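Local coordinates for penaeus monodon metallodensovirus major capsid protein (Penaeus monodon metallodensovirus, PDB 6WH7), which builds the capsid of this shrimp densovirus, with sixty copies of the chain assembling into the shell that probably encloses the viral genome, at residues Thr153-Leu167 and Ser202-Gly214. Residues are numbered along the deposited sequence; the frame is centred on the assembly and turned at random.
Sequences TSPYMIHSIDDQQCL and STIFNKNRYWKQG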
loop_
_atom_site.group_PDB
_atom_site.type_symbol
_atom_site.label_atom_id
_atom_site.label_comp_id
_atom_site.label_asym_id
_atom_site.label_seq_id
_atom_site.Cartn_x
_atom_site.Cartn_y
_atom_site.Cartn_z
ATOM N N THR A 153 -58.260 -50.943 -59.244
ATOM C CA THR A 153 -57.712 -49.861 -58.437
ATOM C C THR A 153 -57.339 -48.641 -59.268
ATOM O O THR A 153 -57.488 -47.508 -58.799
ATOM C CB THR A 153 -56.496 -50.367 -57.662
ATOM O OG1 THR A 153 -56.887 -51.481 -56.852
ATOM C CG2 THR A 153 -55.938 -49.282 -56.760
ATOM N N SER A 154 -56.867 -48.856 -60.495
ATOM C CA SER A 154 -56.253 -47.777 -61.264
ATOM C C SER A 154 -57.156 -46.578 -61.545
ATOM O O SER A 154 -56.638 -45.449 -61.540
ATOM C CB SER A 154 -55.689 -48.349 -62.570
ATOM O OG SER A 154 -56.705 -48.931 -63.358
ATOM N N PRO A 155 -58.467 -46.721 -61.803
ATOM C CA PRO A 155 -59.263 -45.523 -62.087
ATOM C C PRO A 155 -59.395 -44.598 -60.890
ATOM O O PRO A 155 -58.773 -44.798 -59.843
ATOM C CB PRO A 155 -60.622 -46.094 -62.487
ATOM C CG PRO A 155 -60.341 -47.447 -62.926
ATOM C CD PRO A 155 -59.264 -47.932 -62.030
ATOM N N TYR A 156 -60.214 -43.568 -61.053
ATOM C CA TYR A 156 -60.533 -42.643 -59.982
ATOM C C TYR A 156 -61.942 -42.137 -60.208
ATOM O O TYR A 156 -62.475 -42.205 -61.316
ATOM C CB TYR A 156 -59.540 -41.483 -59.922
ATOM C CG TYR A 156 -59.352 -40.791 -61.244
ATOM C CD1 TYR A 156 -60.223 -39.804 -61.669
ATOM C CD2 TYR A 156 -58.292 -41.119 -62.064
ATOM C CE1 TYR A 156 -60.046 -39.186 -62.873
ATOM C CE2 TYR A 156 -58.112 -40.501 -63.260
ATOM C CZ TYR A 156 -58.986 -39.540 -63.664
ATOM O OH TYR A 156 -58.795 -38.928 -64.871
ATOM N N MET A 157 -62.554 -41.646 -59.144
ATOM C CA MET A 157 -63.818 -40.941 -59.245
ATOM C C MET A 157 -63.548 -39.465 -59.027
ATOM O O MET A 157 -62.793 -39.091 -58.128
ATOM C CB MET A 157 -64.836 -41.460 -58.232
ATOM C CG MET A 157 -66.181 -40.775 -58.330
ATOM S SD MET A 157 -67.404 -41.450 -57.217
ATOM C CE MET A 157 -66.786 -40.839 -55.665
ATOM N N ILE A 158 -64.144 -38.631 -59.863
ATOM C CA ILE A 158 -63.885 -37.200 -59.833
ATOM C C ILE A 158 -64.934 -36.542 -58.956
ATOM O O ILE A 158 -66.131 -36.639 -59.235
ATOM C CB ILE A 158 -63.904 -36.605 -61.246
ATOM C CG1 ILE A 158 -62.891 -37.313 -62.131
ATOM C CG2 ILE A 158 -63.570 -35.142 -61.193
ATOM C CD1 ILE A 158 -63.002 -36.952 -63.567
ATOM N N HIS A 159 -64.497 -35.881 -57.895
ATOM C CA HIS A 159 -65.372 -35.011 -57.130
ATOM C C HIS A 159 -65.183 -33.594 -57.640
ATOM O O HIS A 159 -64.074 -33.058 -57.594
ATOM C CB HIS A 159 -65.077 -35.055 -55.639
ATOM C CG HIS A 159 -66.050 -34.264 -54.830
ATOM N ND1 HIS A 159 -67.324 -34.705 -54.567
ATOM C CD2 HIS A 159 -65.978 -33.011 -54.331
ATOM C CE1 HIS A 159 -67.971 -33.789 -53.874
ATOM N NE2 HIS A 159 -67.177 -32.749 -53.721
ATOM N N SER A 160 -66.258 -32.987 -58.110
ATOM C CA SER A 160 -66.203 -31.664 -58.696
ATOM C C SER A 160 -66.983 -30.692 -57.830
ATOM O O SER A 160 -68.120 -30.972 -57.448
ATOM C CB SER A 160 -66.772 -31.681 -60.109
ATOM O OG SER A 160 -66.006 -32.518 -60.949
ATOM N N ILE A 161 -66.364 -29.566 -57.512
ATOM C CA ILE A 161 -67.031 -28.449 -56.865
ATOM C C ILE A 161 -67.148 -27.344 -57.896
ATOM O O ILE A 161 -66.144 -26.938 -58.488
ATOM C CB ILE A 161 -66.257 -27.957 -55.634
ATOM C CG1 ILE A 161 -66.183 -29.046 -54.576
ATOM C CG2 ILE A 161 -66.919 -26.742 -55.065
ATOM C CD1 ILE A 161 -65.298 -28.688 -53.440
ATOM N N ASP A 162 -68.355 -26.846 -58.109
ATOM C CA ASP A 162 -68.561 -25.835 -59.132
ATOM C C ASP A 162 -68.618 -24.493 -58.419
ATOM O O ASP A 162 -69.677 -24.055 -57.972
ATOM C CB ASP A 162 -69.845 -26.131 -59.892
ATOM C CG ASP A 162 -70.011 -25.272 -61.102
ATOM O OD1 ASP A 162 -69.072 -24.526 -61.433
ATOM O OD2 ASP A 162 -71.083 -25.346 -61.726
ATOM N N ASP A 163 -67.479 -23.811 -58.389
ATOM C CA ASP A 163 -67.312 -22.524 -57.732
ATOM C C ASP A 163 -67.707 -21.371 -58.631
ATOM O O ASP A 163 -68.335 -20.411 -58.177
ATOM C CB ASP A 163 -65.865 -22.365 -57.284
ATOM C CG ASP A 163 -65.525 -23.254 -56.119
ATOM O OD1 ASP A 163 -66.459 -23.664 -55.407
ATOM O OD2 ASP A 163 -64.332 -23.562 -55.926
ATOM N N GLN A 164 -67.323 -21.446 -59.900
ATOM C CA GLN A 164 -67.697 -20.441 -60.875
ATOM C C GLN A 164 -69.144 -20.570 -61.309
ATOM O O GLN A 164 -69.625 -19.710 -62.049
ATOM C CB GLN A 164 -66.770 -20.537 -62.076
ATOM C CG GLN A 164 -65.330 -20.217 -61.744
ATOM C CD GLN A 164 -65.123 -18.760 -61.409
ATOM O OE1 GLN A 164 -65.106 -18.374 -60.247
ATOM N NE2 GLN A 164 -64.943 -17.944 -62.433
ATOM N N GLN A 165 -69.841 -21.609 -60.858
ATOM C CA GLN A 165 -71.240 -21.850 -61.193
ATOM C C GLN A 165 -71.431 -21.960 -62.705
ATOM O O GLN A 165 -72.182 -21.211 -63.329
ATOM C CB GLN A 165 -72.146 -20.777 -60.589
ATOM C CG GLN A 165 -73.623 -21.061 -60.742
ATOM C CD GLN A 165 -74.467 -20.067 -60.014
ATOM O OE1 GLN A 165 -73.955 -19.244 -59.278
ATOM N NE2 GLN A 165 -75.768 -20.125 -60.220
ATOM N N CYS A 166 -70.694 -22.896 -63.298
ATOM C CA CYS A 166 -70.997 -23.299 -64.663
ATOM C C CYS A 166 -72.447 -23.738 -64.778
ATOM O O CYS A 166 -73.135 -23.405 -65.748
ATOM C CB CYS A 166 -70.067 -24.428 -65.096
ATOM S SG CYS A 166 -68.329 -24.008 -65.106
ATOM N N LEU A 167 -72.928 -24.478 -63.789
ATOM C CA LEU A 167 -74.294 -24.979 -63.745
ATOM C C LEU A 167 -75.034 -24.228 -62.652
ATOM O O LEU A 167 -74.753 -24.412 -61.466
ATOM C CB LEU A 167 -74.309 -26.482 -63.489
ATOM C CG LEU A 167 -74.166 -27.416 -64.685
ATOM C CD1 LEU A 167 -72.853 -27.213 -65.383
ATOM C CD2 LEU A 167 -74.274 -28.844 -64.206
ATOM N N SER A 202 -65.968 -32.736 -65.421
ATOM C CA SER A 202 -64.696 -32.385 -64.807
ATOM C C SER A 202 -63.990 -31.239 -65.518
ATOM O O SER A 202 -63.181 -30.546 -64.897
ATOM C CB SER A 202 -63.790 -33.610 -64.784
ATOM O OG SER A 202 -62.507 -33.286 -64.291
ATOM N N THR A 203 -64.264 -31.027 -66.801
ATOM C CA THR A 203 -63.497 -30.051 -67.561
ATOM C C THR A 203 -63.954 -28.624 -67.308
ATOM O O THR A 203 -63.140 -27.701 -67.370
ATOM C CB THR A 203 -63.579 -30.368 -69.050
ATOM O OG1 THR A 203 -64.944 -30.332 -69.469
ATOM C CG2 THR A 203 -63.018 -31.747 -69.317
ATOM N N ILE A 204 -65.244 -28.415 -67.065
ATOM C CA ILE A 204 -65.740 -27.070 -66.812
ATOM C C ILE A 204 -65.582 -26.672 -65.350
ATOM O O ILE A 204 -65.311 -25.508 -65.043
ATOM C CB ILE A 204 -67.193 -26.958 -67.286
ATOM C CG1 ILE A 204 -68.074 -27.974 -66.571
ATOM C CG2 ILE A 204 -67.243 -27.180 -68.765
ATOM C CD1 ILE A 204 -69.538 -27.782 -66.830
ATOM N N PHE A 205 -65.743 -27.614 -64.429
ATOM C CA PHE A 205 -65.822 -27.273 -63.016
ATOM C C PHE A 205 -64.463 -26.857 -62.474
ATOM O O PHE A 205 -63.431 -27.426 -62.830
ATOM C CB PHE A 205 -66.383 -28.452 -62.232
ATOM C CG PHE A 205 -67.813 -28.748 -62.552
ATOM C CD1 PHE A 205 -68.662 -27.742 -62.939
ATOM C CD2 PHE A 205 -68.290 -30.038 -62.539
ATOM C CE1 PHE A 205 -69.967 -28.009 -63.252
ATOM C CE2 PHE A 205 -69.591 -30.311 -62.861
ATOM C CZ PHE A 205 -70.431 -29.296 -63.214
ATOM N N ASN A 206 -64.474 -25.831 -61.629
ATOM C CA ASN A 206 -63.263 -25.273 -61.051
ATOM C C ASN A 206 -62.462 -26.301 -60.273
ATOM O O ASN A 206 -61.378 -26.703 -60.699
ATOM C CB ASN A 206 -63.608 -24.106 -60.132
ATOM C CG ASN A 206 -62.386 -23.422 -59.597
ATOM O OD1 ASN A 206 -61.373 -23.316 -60.274
ATOM N ND2 ASN A 206 -62.453 -22.999 -58.351
ATOM N N LYS A 207 -62.980 -26.720 -59.127
ATOM C CA LYS A 207 -62.277 -27.651 -58.259
ATOM C C LYS A 207 -62.707 -29.063 -58.610
ATOM O O LYS A 207 -63.886 -29.404 -58.492
ATOM C CB LYS A 207 -62.563 -27.357 -56.790
ATOM C CG LYS A 207 -62.041 -26.026 -56.325
ATOM C CD LYS A 207 -62.298 -25.819 -54.852
ATOM C CE LYS A 207 -61.414 -26.724 -54.023
ATOM N NZ LYS A 207 -59.982 -26.361 -54.170
ATOM N N ASN A 208 -61.758 -29.873 -59.053
ATOM C CA ASN A 208 -62.012 -31.261 -59.403
ATOM C C ASN A 208 -60.977 -32.098 -58.677
ATOM O O ASN A 208 -59.788 -31.995 -58.972
ATOM C CB ASN A 208 -61.910 -31.476 -60.906
ATOM C CG ASN A 208 -62.937 -30.706 -61.666
ATOM O OD1 ASN A 208 -64.096 -31.090 -61.728
ATOM N ND2 ASN A 208 -62.520 -29.604 -62.258
ATOM N N ARG A 209 -61.415 -32.921 -57.740
ATOM C CA ARG A 209 -60.535 -33.856 -57.058
ATOM C C ARG A 209 -60.656 -35.208 -57.730
ATOM O O ARG A 209 -61.761 -35.736 -57.859
ATOM C CB ARG A 209 -60.884 -33.970 -55.579
ATOM C CG ARG A 209 -60.572 -32.735 -54.793
ATOM C CD ARG A 209 -61.015 -32.866 -53.361
ATOM N NE ARG A 209 -60.689 -31.663 -52.610
ATOM C CZ ARG A 209 -61.423 -30.561 -52.631
ATOM N NH1 ARG A 209 -62.518 -30.512 -53.367
ATOM N NH2 ARG A 209 -61.059 -29.505 -51.924
ATOM N N TYR A 210 -59.534 -35.766 -58.165
ATOM C CA TYR A 210 -59.529 -37.136 -58.653
ATOM C C TYR A 210 -59.259 -38.016 -57.450
ATOM O O TYR A 210 -58.163 -37.995 -56.888
ATOM C CB TYR A 210 -58.495 -37.372 -59.749
ATOM C CG TYR A 210 -58.696 -36.562 -61.002
ATOM C CD1 TYR A 210 -59.892 -35.938 -61.262
ATOM C CD2 TYR A 210 -57.743 -36.562 -61.993
ATOM C CE1 TYR A 210 -60.088 -35.229 -62.416
ATOM C CE2 TYR A 210 -57.933 -35.870 -63.167
ATOM C CZ TYR A 210 -59.108 -35.207 -63.373
ATOM O OH TYR A 210 -59.310 -34.515 -64.540
ATOM N N TRP A 211 -60.254 -38.789 -57.061
ATOM C CA TRP A 211 -60.241 -39.478 -55.787
ATOM C C TRP A 211 -60.134 -40.965 -56.056
ATOM O O TRP A 211 -60.929 -41.526 -56.810
ATOM C CB TRP A 211 -61.474 -39.093 -54.976
ATOM C CG TRP A 211 -61.585 -39.684 -53.627
ATOM C CD1 TRP A 211 -60.701 -39.558 -52.611
ATOM C CD2 TRP A 211 -62.746 -40.295 -53.064
ATOM N NE1 TRP A 211 -61.179 -40.158 -51.481
ATOM C CE2 TRP A 211 -62.446 -40.606 -51.733
ATOM C CE3 TRP A 211 -64.002 -40.644 -53.568
ATOM C CZ2 TRP A 211 -63.346 -41.255 -50.902
ATOM C CZ3 TRP A 211 -64.890 -41.278 -52.741
ATOM C CH2 TRP A 211 -64.563 -41.585 -51.426
ATOM N N LYS A 212 -59.132 -41.587 -55.458
ATOM C CA LYS A 212 -58.700 -42.923 -55.810
ATOM C C LYS A 212 -58.917 -43.841 -54.622
ATOM O O LYS A 212 -59.080 -43.387 -53.490
ATOM C CB LYS A 212 -57.229 -42.918 -56.216
ATOM C CG LYS A 212 -56.946 -42.114 -57.463
ATOM C CD LYS A 212 -55.494 -42.177 -57.848
ATOM C CE LYS A 212 -55.249 -41.530 -59.203
ATOM N NZ LYS A 212 -55.326 -40.042 -59.168
ATOM N N GLN A 213 -58.967 -45.139 -54.893
ATOM C CA GLN A 213 -58.983 -46.100 -53.807
ATOM C C GLN A 213 -57.758 -45.895 -52.935
ATOM O O GLN A 213 -56.640 -45.760 -53.435
ATOM C CB GLN A 213 -59.009 -47.525 -54.339
ATOM C CG GLN A 213 -60.269 -47.918 -55.052
ATOM C CD GLN A 213 -60.217 -49.354 -55.493
ATOM O OE1 GLN A 213 -59.141 -49.912 -55.667
ATOM N NE2 GLN A 213 -61.373 -49.973 -55.653
ATOM N N GLY A 214 -57.968 -45.857 -51.630
ATOM C CA GLY A 214 -56.897 -45.643 -50.699
ATOM C C GLY A 214 -56.656 -44.200 -50.333
ATOM O O GLY A 214 -55.951 -43.939 -49.357
#
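Phe-205 meets Asp-162, Ser-160 and Leu-167 where the chain turns into strand 207-211. Its ring runs across the Asp-162 side chain at about a right angle, with CE1 3.3 Å from Asp-162 OD2, while Leu-167 CD1 sits at the ring edge, 3.7 Å from CE1. The Asp-162 carboxylate is held in place by two backbone donors: Cys-166 N bonds the syn lone pair of its OD1, and Leu-167 N reaches its OD2 at 2.9 Å.

From there, strands 157-162 and 207-211 pair antiparallel, Met-157 with Trp-211, His-159 with Arg-209 and Ile-161 with Lys-207 being the hydrogen-bonded pairs. At the far end Tyr-156 and Tyr-210 form an offset stack, centroids 4.3 Å apart and planes 13° from parallel. With chi1 at 52°, Tyr-156 CG sits between the backbone N and the carbonyl carbon, and the ring lies side by side with that of Tyr-210. Tyr-210 also meets Trp-47 of a second subunit, into which residues 209-210 extend the ladder. On the opposite sheet face, the bent end of Met-157 brings CE to the indole edge of Trp-211, 3.5 Å from CE3. The indole NE1 bonds Asp-216 O, and Trp-211 also packs on Leu-128 and Leu-131 of strand 118-135.

That face looks into the core between two sheets, as expected for strands E and F of the CHEF sheet in the parvoviral jelly-roll.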